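Local structure of putative uncharacterized protein (Trichoplax adhaerens, 5OI9) at residues A[250-262]-A[275-288]. The protein probably takes part in centriole assembly as a STIL-family protein, of which this is the N-terminal domain; STIL binding to CEP85 supports PLK4 activation. Numbering follows the deposited sequence.
Sequences KLSSIPLVGIWVD and ACMRYLYSQRLTNK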
# COMPACT_ATOMS: atom_id res chain seq x y z
N LYS A 250 20.77 -14.86 0.56
CA LYS A 250 20.70 -15.91 -0.45
C LYS A 250 19.47 -15.79 -1.34
O LYS A 250 19.42 -16.46 -2.38
CB LYS A 250 20.72 -17.29 0.21
CG LYS A 250 22.02 -17.62 0.92
CD LYS A 250 21.98 -19.02 1.52
CE LYS A 250 21.00 -19.09 2.68
NZ LYS A 250 21.43 -18.24 3.82
N LEU A 251 18.49 -14.96 -0.97
CA LEU A 251 17.27 -14.83 -1.75
C LEU A 251 17.52 -14.38 -3.18
O LEU A 251 16.68 -14.60 -4.05
CB LEU A 251 16.32 -13.83 -1.07
CG LEU A 251 15.59 -14.31 0.19
CD1 LEU A 251 14.92 -13.13 0.88
CD2 LEU A 251 14.58 -15.39 -0.16
N SER A 252 18.67 -13.76 -3.45
CA SER A 252 18.91 -13.22 -4.79
C SER A 252 19.08 -14.32 -5.84
O SER A 252 18.78 -14.09 -7.01
CB SER A 252 20.14 -12.30 -4.77
OG SER A 252 21.29 -12.98 -4.31
N SER A 253 19.54 -15.51 -5.44
CA SER A 253 19.73 -16.57 -6.43
C SER A 253 19.28 -17.95 -5.98
O SER A 253 19.34 -18.89 -6.79
CB SER A 253 21.21 -16.64 -6.86
OG SER A 253 22.06 -16.78 -5.74
N ILE A 254 18.82 -18.13 -4.75
CA ILE A 254 18.27 -19.43 -4.34
C ILE A 254 17.02 -19.72 -5.17
O ILE A 254 16.27 -18.78 -5.50
CB ILE A 254 17.96 -19.42 -2.84
CG1 ILE A 254 17.72 -20.84 -2.30
CG2 ILE A 254 16.78 -18.51 -2.51
CD1 ILE A 254 17.51 -20.89 -0.80
N PRO A 255 16.78 -20.96 -5.58
CA PRO A 255 15.57 -21.25 -6.38
C PRO A 255 14.31 -21.11 -5.54
O PRO A 255 14.11 -21.85 -4.57
CB PRO A 255 15.79 -22.69 -6.84
CG PRO A 255 16.74 -23.27 -5.84
CD PRO A 255 17.65 -22.14 -5.46
N LEU A 256 13.45 -20.18 -5.92
CA LEU A 256 12.25 -19.85 -5.17
C LEU A 256 11.01 -20.33 -5.91
O LEU A 256 10.94 -20.26 -7.14
CB LEU A 256 12.16 -18.35 -4.91
CG LEU A 256 13.27 -17.77 -4.01
CD1 LEU A 256 13.19 -16.26 -3.95
CD2 LEU A 256 13.18 -18.38 -2.61
N VAL A 257 10.02 -20.81 -5.16
CA VAL A 257 8.77 -21.31 -5.72
C VAL A 257 7.54 -20.62 -5.15
O VAL A 257 6.42 -21.00 -5.50
CB VAL A 257 8.65 -22.84 -5.53
CG1 VAL A 257 9.70 -23.56 -6.37
CG2 VAL A 257 8.79 -23.20 -4.05
N GLY A 258 7.72 -19.64 -4.28
CA GLY A 258 6.57 -18.96 -3.71
C GLY A 258 6.95 -18.23 -2.43
O GLY A 258 8.10 -17.85 -2.23
N ILE A 259 5.94 -18.05 -1.57
CA ILE A 259 6.06 -17.22 -0.38
C ILE A 259 5.33 -17.89 0.77
O ILE A 259 4.51 -18.79 0.59
CB ILE A 259 5.47 -15.80 -0.59
CG1 ILE A 259 3.98 -15.90 -0.92
CG2 ILE A 259 6.21 -15.07 -1.69
CD1 ILE A 259 3.28 -14.55 -1.07
N TRP A 260 5.64 -17.43 1.98
CA TRP A 260 4.85 -17.75 3.16
C TRP A 260 4.44 -16.45 3.84
O TRP A 260 5.16 -15.45 3.78
CB TRP A 260 5.61 -18.66 4.15
CG TRP A 260 6.87 -18.08 4.72
CD1 TRP A 260 8.15 -18.27 4.26
CD2 TRP A 260 6.99 -17.23 5.87
NE1 TRP A 260 9.04 -17.58 5.04
CE2 TRP A 260 8.36 -16.94 6.04
CE3 TRP A 260 6.06 -16.69 6.77
CZ2 TRP A 260 8.82 -16.13 7.07
CZ3 TRP A 260 6.53 -15.88 7.79
CH2 TRP A 260 7.90 -15.61 7.93
N VAL A 261 3.26 -16.47 4.46
CA VAL A 261 2.71 -15.29 5.12
C VAL A 261 2.16 -15.72 6.48
O VAL A 261 1.52 -16.76 6.61
CB VAL A 261 1.61 -14.62 4.28
CG1 VAL A 261 0.93 -13.50 5.06
CG2 VAL A 261 2.19 -14.07 2.98
N ASP A 262 2.42 -14.90 7.50
CA ASP A 262 2.01 -15.16 8.87
C ASP A 262 1.29 -13.94 9.43
O ASP A 262 1.54 -12.81 9.02
CB ASP A 262 3.22 -15.51 9.74
CG ASP A 262 2.85 -15.79 11.19
OD1 ASP A 262 1.70 -16.20 11.44
OD2 ASP A 262 3.72 -15.59 12.07
N ALA A 275 2.17 -9.31 -0.53
CA ALA A 275 3.30 -10.23 -0.61
C ALA A 275 3.37 -10.90 -1.98
O ALA A 275 4.46 -11.05 -2.55
CB ALA A 275 3.21 -11.27 0.50
N CYS A 276 2.22 -11.30 -2.53
CA CYS A 276 2.19 -11.89 -3.86
C CYS A 276 2.73 -10.92 -4.91
O CYS A 276 3.55 -11.30 -5.75
CB CYS A 276 0.76 -12.32 -4.22
SG CYS A 276 0.08 -13.63 -3.18
N MSE A 277 2.26 -9.68 -4.87
CA MSE A 277 2.71 -8.65 -5.81
C MSE A 277 4.21 -8.42 -5.70
O MSE A 277 4.92 -8.35 -6.71
CB MSE A 277 1.97 -7.34 -5.57
CG MSE A 277 0.50 -7.41 -5.91
SE MSE A 277 0.21 -7.80 -7.79
CE MSE A 277 0.56 -6.02 -8.48
N ARG A 278 4.68 -8.31 -4.46
CA ARG A 278 6.10 -8.12 -4.21
C ARG A 278 6.93 -9.26 -4.78
O ARG A 278 7.98 -9.03 -5.38
CB ARG A 278 6.33 -7.97 -2.71
CG ARG A 278 7.77 -7.76 -2.34
CD ARG A 278 8.29 -6.41 -2.81
NE ARG A 278 9.70 -6.28 -2.48
CZ ARG A 278 10.15 -5.91 -1.29
NH1 ARG A 278 9.29 -5.63 -0.31
NH2 ARG A 278 11.46 -5.82 -1.07
N TYR A 279 6.46 -10.50 -4.61
CA TYR A 279 7.17 -11.65 -5.17
C TYR A 279 7.17 -11.61 -6.70
O TYR A 279 8.20 -11.87 -7.33
CB TYR A 279 6.55 -12.95 -4.67
CG TYR A 279 7.18 -14.21 -5.21
CD1 TYR A 279 8.43 -14.64 -4.76
CD2 TYR A 279 6.53 -14.99 -6.16
CE1 TYR A 279 9.01 -15.79 -5.25
CE2 TYR A 279 7.10 -16.15 -6.65
CZ TYR A 279 8.34 -16.55 -6.19
OH TYR A 279 8.91 -17.70 -6.68
N LEU A 280 6.03 -11.27 -7.30
CA LEU A 280 5.94 -11.24 -8.76
C LEU A 280 6.79 -10.12 -9.35
O LEU A 280 7.42 -10.31 -10.41
CB LEU A 280 4.49 -11.08 -9.20
CG LEU A 280 3.57 -12.27 -8.90
CD1 LEU A 280 2.19 -12.01 -9.45
CD2 LEU A 280 4.17 -13.53 -9.49
N TYR A 281 6.83 -8.96 -8.70
CA TYR A 281 7.50 -7.80 -9.28
C TYR A 281 9.00 -7.80 -9.05
O TYR A 281 9.75 -7.28 -9.88
CB TYR A 281 6.90 -6.51 -8.72
CG TYR A 281 5.81 -5.92 -9.58
CD1 TYR A 281 6.13 -5.10 -10.65
CD2 TYR A 281 4.48 -6.16 -9.31
CE1 TYR A 281 5.14 -4.55 -11.45
CE2 TYR A 281 3.48 -5.61 -10.10
CZ TYR A 281 3.82 -4.81 -11.16
OH TYR A 281 2.83 -4.26 -11.94
N SER A 282 9.46 -8.37 -7.93
CA SER A 282 10.84 -8.18 -7.51
C SER A 282 11.83 -8.68 -8.55
O SER A 282 11.76 -9.83 -9.00
CB SER A 282 11.09 -8.89 -6.18
OG SER A 282 12.43 -8.72 -5.76
N GLN A 283 12.75 -7.81 -8.95
CA GLN A 283 13.89 -8.20 -9.76
C GLN A 283 15.14 -8.43 -8.93
O GLN A 283 16.21 -8.70 -9.49
CB GLN A 283 14.14 -7.15 -10.85
CG GLN A 283 13.01 -7.05 -11.86
CD GLN A 283 13.21 -5.95 -12.89
OE1 GLN A 283 14.29 -5.37 -12.98
NE2 GLN A 283 12.17 -5.66 -13.66
N ARG A 284 15.04 -8.31 -7.60
CA ARG A 284 16.11 -8.75 -6.71
C ARG A 284 16.13 -10.26 -6.55
O ARG A 284 17.16 -10.81 -6.14
CB ARG A 284 15.96 -8.09 -5.34
CG ARG A 284 15.89 -6.57 -5.37
CD ARG A 284 17.10 -5.97 -6.06
NE ARG A 284 17.16 -4.52 -5.90
CZ ARG A 284 18.03 -3.73 -6.51
NH1 ARG A 284 18.92 -4.25 -7.34
NH2 ARG A 284 18.01 -2.43 -6.30
N LEU A 285 15.03 -10.94 -6.84
CA LEU A 285 14.94 -12.40 -6.81
C LEU A 285 15.10 -12.88 -8.24
O LEU A 285 14.16 -12.80 -9.04
CB LEU A 285 13.62 -12.85 -6.21
CG LEU A 285 13.14 -12.19 -4.92
CD1 LEU A 285 11.68 -12.55 -4.64
CD2 LEU A 285 14.02 -12.60 -3.75
N THR A 286 16.28 -13.39 -8.58
CA THR A 286 16.60 -13.74 -9.96
C THR A 286 16.34 -15.21 -10.29
O THR A 286 16.52 -15.60 -11.45
CB THR A 286 18.06 -13.39 -10.27
OG1 THR A 286 18.93 -14.28 -9.56
CG2 THR A 286 18.37 -11.96 -9.88
N ASN A 287 15.94 -16.03 -9.33
CA ASN A 287 15.77 -17.46 -9.56
C ASN A 287 14.39 -17.93 -9.13
O ASN A 287 14.23 -18.92 -8.41
CB ASN A 287 16.87 -18.25 -8.86
CG ASN A 287 17.10 -19.61 -9.49
OD1 ASN A 287 16.55 -19.92 -10.55
ND2 ASN A 287 17.92 -20.43 -8.84
N LYS A 288 13.35 -17.22 -9.57
CA LYS A 288 11.97 -17.57 -9.28
C LYS A 288 11.52 -18.61 -10.30
O LYS A 288 10.93 -18.28 -11.33
CB LYS A 288 11.07 -16.34 -9.30
CG LYS A 288 11.41 -15.30 -8.23
CD LYS A 288 10.46 -14.10 -8.28
CE LYS A 288 10.77 -13.18 -9.45
NZ LYS A 288 9.91 -11.96 -9.44
O HOH W 1 15.90 -16.10 -6.25
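Strand 256-262 passes Ile-259 and Val-261 over helix 275-281 at 155° between their directions, nearly antiparallel, with the axes 8.9 Å apart. Ile-259 sets CD1 against Ala-275 CB (3.6 Å), and its CG2 rests obliquely on the base of the Tyr-279 ring. Tyr-279, whose chi1 of 179° swings CG away from the backbone N, reaches across to the strand: Gly-258 CA lies over one ring face, a CH-pi contact 4.3 Å from the centroid, Lys-288 CD lies over the opposite face, toward the rim, and Leu-256 CB meets the edge. The hydroxyl bonds to Arg-290 O. Cutting Tyr-279 back to an alanine is likely to open a gap between Gly-258 and the Lys-288 chain and leave Arg-290 O without its hydroxyl partner. Leu-285 CD2 touches both Leu-251 CB (3.7 Å) and Leu-256 CD1. In the loop after the helix, Thr-286 gives Ser-252 O two bonds, OG1 in the carbonyl plane at 2.6 Å and N above it at 3.0 Å. Asn-287 ND2 reaches Ser-253 O at 2.9 Å, while Asn-287 O receives Leu-256 N almost straight (170°). One water joins Leu-251 O and Ile-254 O to Asn-287 N. Strand packs on helix, and the following loop bonds back to the turn preceding the strand, within the beta-alpha-beta unit 256-264, 270-281, 296-302.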